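Local atomic coordinates of major allergen Alt a 1 (Alternaria alternata, PDB entry 3V0R), a protein that may bind host plant thaumatin-like proteins and inhibit their beta-glucanase activity, and forms a disulfide-linked homodimer with a beta-barrel fold. Residues F21-Y31 / N102-K112. Numbering follows the deposited sequence.
Sequences FYGRKPEGTYY and NYCRAGGNGPK. With 0FU (2,5,6-triaminopyrimidin-4-ol), chain K; SO4 (sulfate ion), chain B.
In the beta-barrel of Alt a 1, strands 15-25 and 93-106 both pair with strand 114-128, one on each side of it. Phe21 and Asn102 meet across this middle strand: Phe21 CD2 lies 3.7 Å from Asn102 CB. The ring and amide planes are 39° apart. Phe21 CE2 also lies 3.7 Å from Asn102 CG, a van der Waals contact; Asn102 ND2 itself is hydrogen-bonded to Leu100 O. Further along, the extended side chain of Lys25 brings NZ to 3.9 Å from SG of Cys104, which is disulfide-bonded to Cys116.

Beyond the strands, the type I turn from Lys25 to Gly28 packs against residues 109-112 of the loop that follows strand 93-106. Two waters supply the hydrogen bonds between turn and loop. Pro26 O accepts from both. One water also donates to Asn109 O and takes a weak bond from Arg24 NH1. The other accepts from Lys112 N at 2.8 Å. Lys112 CB lies 3.7 Å from Glu27 O, and the side chain, bent near its end, brings NZ to 3.8 Å from Glu27 OE1 in a long salt bridge.

Arg24 is extended from CG to NE and reaches Asn109, with NH1 3.2 Å from ND2. Both are donors, and they share a sulfate, probably from the crystallisation liquor. Asn109 ND2 bonds O1 almost straight (172°), while Arg24 NH1 holds O4 weakly at the guanidinium edge. Asp113 pairs with Arg24 NE and accepts from Asn109 N. Glu20 of the second subunit accepts from Asn109 ND2, and Lys17 of that subunit also binds the sulfate.

Water-mediated bonds and the packing of Lys112 on Glu27 thus join turn and loop. In the crystal the sulfate would offset part of the positive charge of Arg24 and Lys17 of the second subunit.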
loop_
_atom_site.group_PDB
_atom_site.type_symbol
_atom_site.label_atom_id
_atom_site.label_comp_id
_atom_site.label_asym_id
_atom_site.label_seq_id
_atom_site.Cartn_x
_atom_site.Cartn_y
_atom_site.Cartn_z
ATOM N N PHE A 21 -18.243 -3.699 5.353
ATOM C CA PHE A 21 -18.321 -4.041 3.950
ATOM C C PHE A 21 -18.558 -2.776 3.149
ATOM O O PHE A 21 -19.339 -1.918 3.543
ATOM C CB PHE A 21 -19.527 -4.983 3.681
ATOM C CG PHE A 21 -19.732 -5.304 2.233
ATOM C CD1 PHE A 21 -18.913 -6.157 1.596
ATOM C CD2 PHE A 21 -20.698 -4.673 1.518
ATOM C CE1 PHE A 21 -19.121 -6.493 0.261
ATOM C CE2 PHE A 21 -20.921 -4.943 0.170
ATOM C CZ PHE A 21 -20.106 -5.856 -0.467
ATOM N N TYR A 22 -17.851 -2.650 2.030
ATOM C CA TYR A 22 -18.068 -1.576 1.053
ATOM C C TYR A 22 -18.036 -2.193 -0.312
ATOM O O TYR A 22 -17.369 -3.167 -0.532
ATOM C CB TYR A 22 -16.965 -0.495 1.146
ATOM C CG TYR A 22 -17.065 0.698 0.176
ATOM C CD1 TYR A 22 -17.627 1.939 0.580
ATOM C CD2 TYR A 22 -16.528 0.637 -1.109
ATOM C CE1 TYR A 22 -17.666 3.040 -0.282
ATOM C CE2 TYR A 22 -16.603 1.734 -1.983
ATOM C CZ TYR A 22 -17.182 2.915 -1.581
ATOM O OH TYR A 22 -17.174 4.008 -2.432
ATOM N N GLY A 23 -18.732 -1.580 -1.250
ATOM C CA GLY A 23 -18.551 -1.899 -2.662
ATOM C C GLY A 23 -19.086 -0.801 -3.563
ATOM O O GLY A 23 -19.955 -0.039 -3.158
ATOM N N ARG A 24 -18.546 -0.707 -4.760
ATOM C CA ARG A 24 -19.030 0.255 -5.708
ATOM C C ARG A 24 -19.406 -0.484 -6.994
ATOM O O ARG A 24 -18.633 -1.283 -7.484
ATOM C CB ARG A 24 -17.981 1.333 -5.994
ATOM C CG ARG A 24 -18.488 2.306 -7.060
ATOM C CD ARG A 24 -17.494 3.387 -7.353
ATOM N NE ARG A 24 -17.936 4.155 -8.503
ATOM C CZ ARG A 24 -17.147 4.638 -9.424
ATOM N NH1 ARG A 24 -17.654 5.300 -10.461
ATOM N NH2 ARG A 24 -15.833 4.574 -9.290
ATOM N N LYS A 25 -20.585 -0.195 -7.492
ATOM C CA LYS A 25 -21.074 -0.685 -8.784
ATOM C C LYS A 25 -21.230 0.526 -9.697
ATOM O O LYS A 25 -22.213 1.257 -9.586
ATOM C CB LYS A 25 -22.457 -1.340 -8.589
ATOM C CG LYS A 25 -22.447 -2.557 -7.664
ATOM C CD LYS A 25 -23.887 -3.060 -7.474
ATOM C CE LYS A 25 -23.918 -4.364 -6.679
ATOM N NZ LYS A 25 -25.364 -4.675 -6.261
ATOM N N PRO A 26 -20.258 0.779 -10.570
ATOM C CA PRO A 26 -20.195 2.016 -11.369
ATOM C C PRO A 26 -21.312 2.132 -12.368
ATOM O O PRO A 26 -21.712 3.263 -12.749
ATOM C CB PRO A 26 -18.833 1.908 -12.079
ATOM C CG PRO A 26 -18.454 0.474 -12.009
ATOM C CD PRO A 26 -19.088 -0.086 -10.793
ATOM N N GLU A 27 -21.819 0.975 -12.782
ATOM C CA GLU A 27 -22.936 0.928 -13.685
ATOM C C GLU A 27 -24.116 0.166 -13.120
ATOM O O GLU A 27 -25.009 -0.228 -13.857
ATOM C CB GLU A 27 -22.483 0.310 -15.020
ATOM C CG GLU A 27 -21.364 1.105 -15.678
ATOM C CD GLU A 27 -21.790 2.538 -16.051
ATOM O OE1 GLU A 27 -22.999 2.796 -16.222
ATOM O OE2 GLU A 27 -20.919 3.427 -16.208
ATOM N N GLY A 28 -24.128 -0.031 -11.808
ATOM C CA GLY A 28 -25.218 -0.648 -11.111
ATOM C C GLY A 28 -25.269 -2.153 -11.243
ATOM O O GLY A 28 -26.244 -2.738 -10.838
ATOM N N THR A 29 -24.242 -2.782 -11.816
ATOM C CA THR A 29 -24.246 -4.247 -12.025
ATOM C C THR A 29 -23.060 -4.879 -11.320
ATOM O O THR A 29 -23.127 -5.190 -10.142
ATOM C CB THR A 29 -24.266 -4.575 -13.540
ATOM O OG1 THR A 29 -23.189 -3.906 -14.187
ATOM C CG2 THR A 29 -25.602 -4.122 -14.228
ATOM N N TYR A 30 -21.953 -5.022 -12.024
ATOM C CA TYR A 30 -20.697 -5.553 -11.436
ATOM C C TYR A 30 -20.072 -4.537 -10.489
ATOM O O TYR A 30 -20.334 -3.304 -10.601
ATOM C CB TYR A 30 -19.692 -5.900 -12.541
ATOM C CG TYR A 30 -19.388 -4.723 -13.424
ATOM C CD1 TYR A 30 -20.084 -4.519 -14.615
ATOM C CD2 TYR A 30 -18.431 -3.787 -13.053
ATOM C CE1 TYR A 30 -19.820 -3.401 -15.417
ATOM C CE2 TYR A 30 -18.147 -2.683 -13.852
ATOM C CZ TYR A 30 -18.842 -2.507 -15.030
ATOM O OH TYR A 30 -18.570 -1.394 -15.761
ATOM N N TYR A 31 -19.296 -5.055 -9.522
ATOM C CA TYR A 31 -18.475 -4.234 -8.650
ATOM C C TYR A 31 -17.162 -3.858 -9.380
ATOM O O TYR A 31 -16.627 -4.687 -10.113
ATOM C CB TYR A 31 -18.074 -5.008 -7.376
ATOM C CG TYR A 31 -19.251 -5.225 -6.422
ATOM C CD1 TYR A 31 -19.723 -4.188 -5.637
ATOM C CD2 TYR A 31 -19.850 -6.458 -6.296
ATOM C CE1 TYR A 31 -20.802 -4.361 -4.770
ATOM C CE2 TYR A 31 -20.889 -6.670 -5.374
ATOM C CZ TYR A 31 -21.370 -5.617 -4.627
ATOM O OH TYR A 31 -22.402 -5.809 -3.727
ATOM N N ASN A 102 -25.967 -5.868 3.002
ATOM C CA ASN A 102 -25.611 -4.506 2.673
ATOM C C ASN A 102 -26.732 -3.732 1.980
ATOM O O ASN A 102 -27.715 -4.337 1.519
ATOM C CB ASN A 102 -24.351 -4.557 1.836
ATOM C CG ASN A 102 -24.565 -5.230 0.501
ATOM O OD1 ASN A 102 -24.959 -4.582 -0.439
ATOM N ND2 ASN A 102 -24.403 -6.543 0.440
ATOM N N TYR A 103 -26.609 -2.416 1.943
ATOM C CA TYR A 103 -27.574 -1.554 1.287
ATOM C C TYR A 103 -26.872 -0.701 0.242
ATOM O O TYR A 103 -25.785 -0.129 0.562
ATOM C CB TYR A 103 -28.212 -0.659 2.352
ATOM C CG TYR A 103 -29.265 0.235 1.777
ATOM C CD1 TYR A 103 -30.455 -0.297 1.295
ATOM C CD2 TYR A 103 -29.069 1.605 1.687
ATOM C CE1 TYR A 103 -31.442 0.528 0.731
ATOM C CE2 TYR A 103 -30.043 2.444 1.139
ATOM C CZ TYR A 103 -31.219 1.892 0.665
ATOM O OH TYR A 103 -32.161 2.727 0.107
ATOM N N CYS A 104 -27.402 -0.648 -0.988
ATOM C CA CYS A 104 -26.842 0.150 -2.062
ATOM C C CYS A 104 -27.662 1.392 -2.312
ATOM O O CYS A 104 -28.908 1.355 -2.312
ATOM C CB CYS A 104 -26.752 -0.628 -3.412
ATOM S SG CYS A 104 -25.849 -2.197 -3.279
ATOM N N ARG A 105 -26.993 2.501 -2.573
ATOM C CA ARG A 105 -27.719 3.752 -2.897
ATOM C C ARG A 105 -26.879 4.525 -3.917
ATOM O O ARG A 105 -25.635 4.333 -3.994
ATOM C CB ARG A 105 -27.954 4.558 -1.597
ATOM C CG ARG A 105 -26.799 5.447 -1.181
ATOM C CD ARG A 105 -27.034 6.201 0.146
ATOM N NE ARG A 105 -27.799 7.483 0.031
ATOM C CZ ARG A 105 -28.988 7.788 0.605
ATOM N NH1 ARG A 105 -29.507 9.004 0.390
ATOM N NH2 ARG A 105 -29.667 6.914 1.386
ATOM N N ALA A 106 -27.530 5.417 -4.650
ATOM C CA ALA A 106 -26.865 6.229 -5.696
ATOM C C ALA A 106 -25.638 6.947 -5.135
ATOM O O ALA A 106 -25.652 7.554 -4.037
ATOM C CB ALA A 106 -27.866 7.222 -6.342
ATOM N N GLY A 107 -24.523 6.827 -5.846
ATOM C CA GLY A 107 -23.254 7.386 -5.362
ATOM C C GLY A 107 -22.921 8.766 -5.891
ATOM O O GLY A 107 -22.008 9.388 -5.390
ATOM N N GLY A 108 -23.643 9.198 -6.916
ATOM C CA GLY A 108 -23.486 10.528 -7.535
ATOM C C GLY A 108 -22.495 10.660 -8.697
ATOM O O GLY A 108 -22.422 11.729 -9.321
ATOM N N ASN A 109 -21.766 9.610 -9.019
ATOM C CA ASN A 109 -20.682 9.701 -9.996
ATOM C C ASN A 109 -21.105 8.968 -11.273
ATOM O O ASN A 109 -20.443 8.020 -11.719
ATOM C CB ASN A 109 -19.377 9.094 -9.446
ATOM C CG ASN A 109 -18.163 9.337 -10.355
ATOM O OD1 ASN A 109 -18.120 10.319 -11.100
ATOM N ND2 ASN A 109 -17.141 8.488 -10.232
ATOM N N GLY A 110 -22.217 9.409 -11.826
ATOM C CA GLY A 110 -22.800 8.792 -13.011
ATOM C C GLY A 110 -24.227 8.379 -12.726
ATOM O O GLY A 110 -24.593 8.094 -11.566
ATOM N N PRO A 111 -25.029 8.251 -13.797
ATOM C CA PRO A 111 -26.448 8.045 -13.594
ATOM C C PRO A 111 -26.766 6.646 -13.108
ATOM O O PRO A 111 -27.811 6.492 -12.529
ATOM C CB PRO A 111 -27.057 8.308 -14.980
ATOM C CG PRO A 111 -25.947 8.060 -15.962
ATOM C CD PRO A 111 -24.634 8.105 -15.220
ATOM N N LYS A 112 -25.881 5.646 -13.300
ATOM C CA LYS A 112 -26.096 4.288 -12.734
ATOM C C LYS A 112 -25.043 3.854 -11.670
ATOM O O LYS A 112 -24.855 2.672 -11.392
ATOM C CB LYS A 112 -26.165 3.264 -13.867
ATOM C CG LYS A 112 -27.196 3.565 -14.968
ATOM C CD LYS A 112 -27.447 2.327 -15.858
ATOM C CE LYS A 112 -26.607 2.324 -17.154
ATOM N NZ LYS A 112 -26.074 0.971 -17.597
HETATM C C4 0FU K . -11.295 2.104 1.365
HETATM N N3 0FU K . -11.237 1.927 2.706
HETATM C C2 0FU K . -12.393 1.919 3.420
HETATM N NAA 0FU K . -12.326 1.757 4.752
HETATM N N1 0FU K . -13.605 2.058 2.826
HETATM C C6 0FU K . -13.675 2.269 1.503
HETATM N NAB 0FU K . -14.790 2.468 0.779
HETATM C C5 0FU K . -12.531 2.276 0.781
HETATM N NAC 0FU K . -12.637 2.456 -0.523
HETATM O O4 0FU K . -10.201 2.132 0.514
HETATM S S SO4 B . -14.851 7.635 -12.845
HETATM O O1 SO4 B . -14.489 8.664 -11.810
HETATM O O2 SO4 B . -16.155 8.036 -13.452
HETATM O O3 SO4 B . -13.774 7.596 -13.884
HETATM O O4 SO4 B . -15.036 6.253 -12.308
HETATM O O HOH W 1 -19.933 5.481 -12.513
HETATM O O HOH W 2 -23.214 5.282 -14.053
#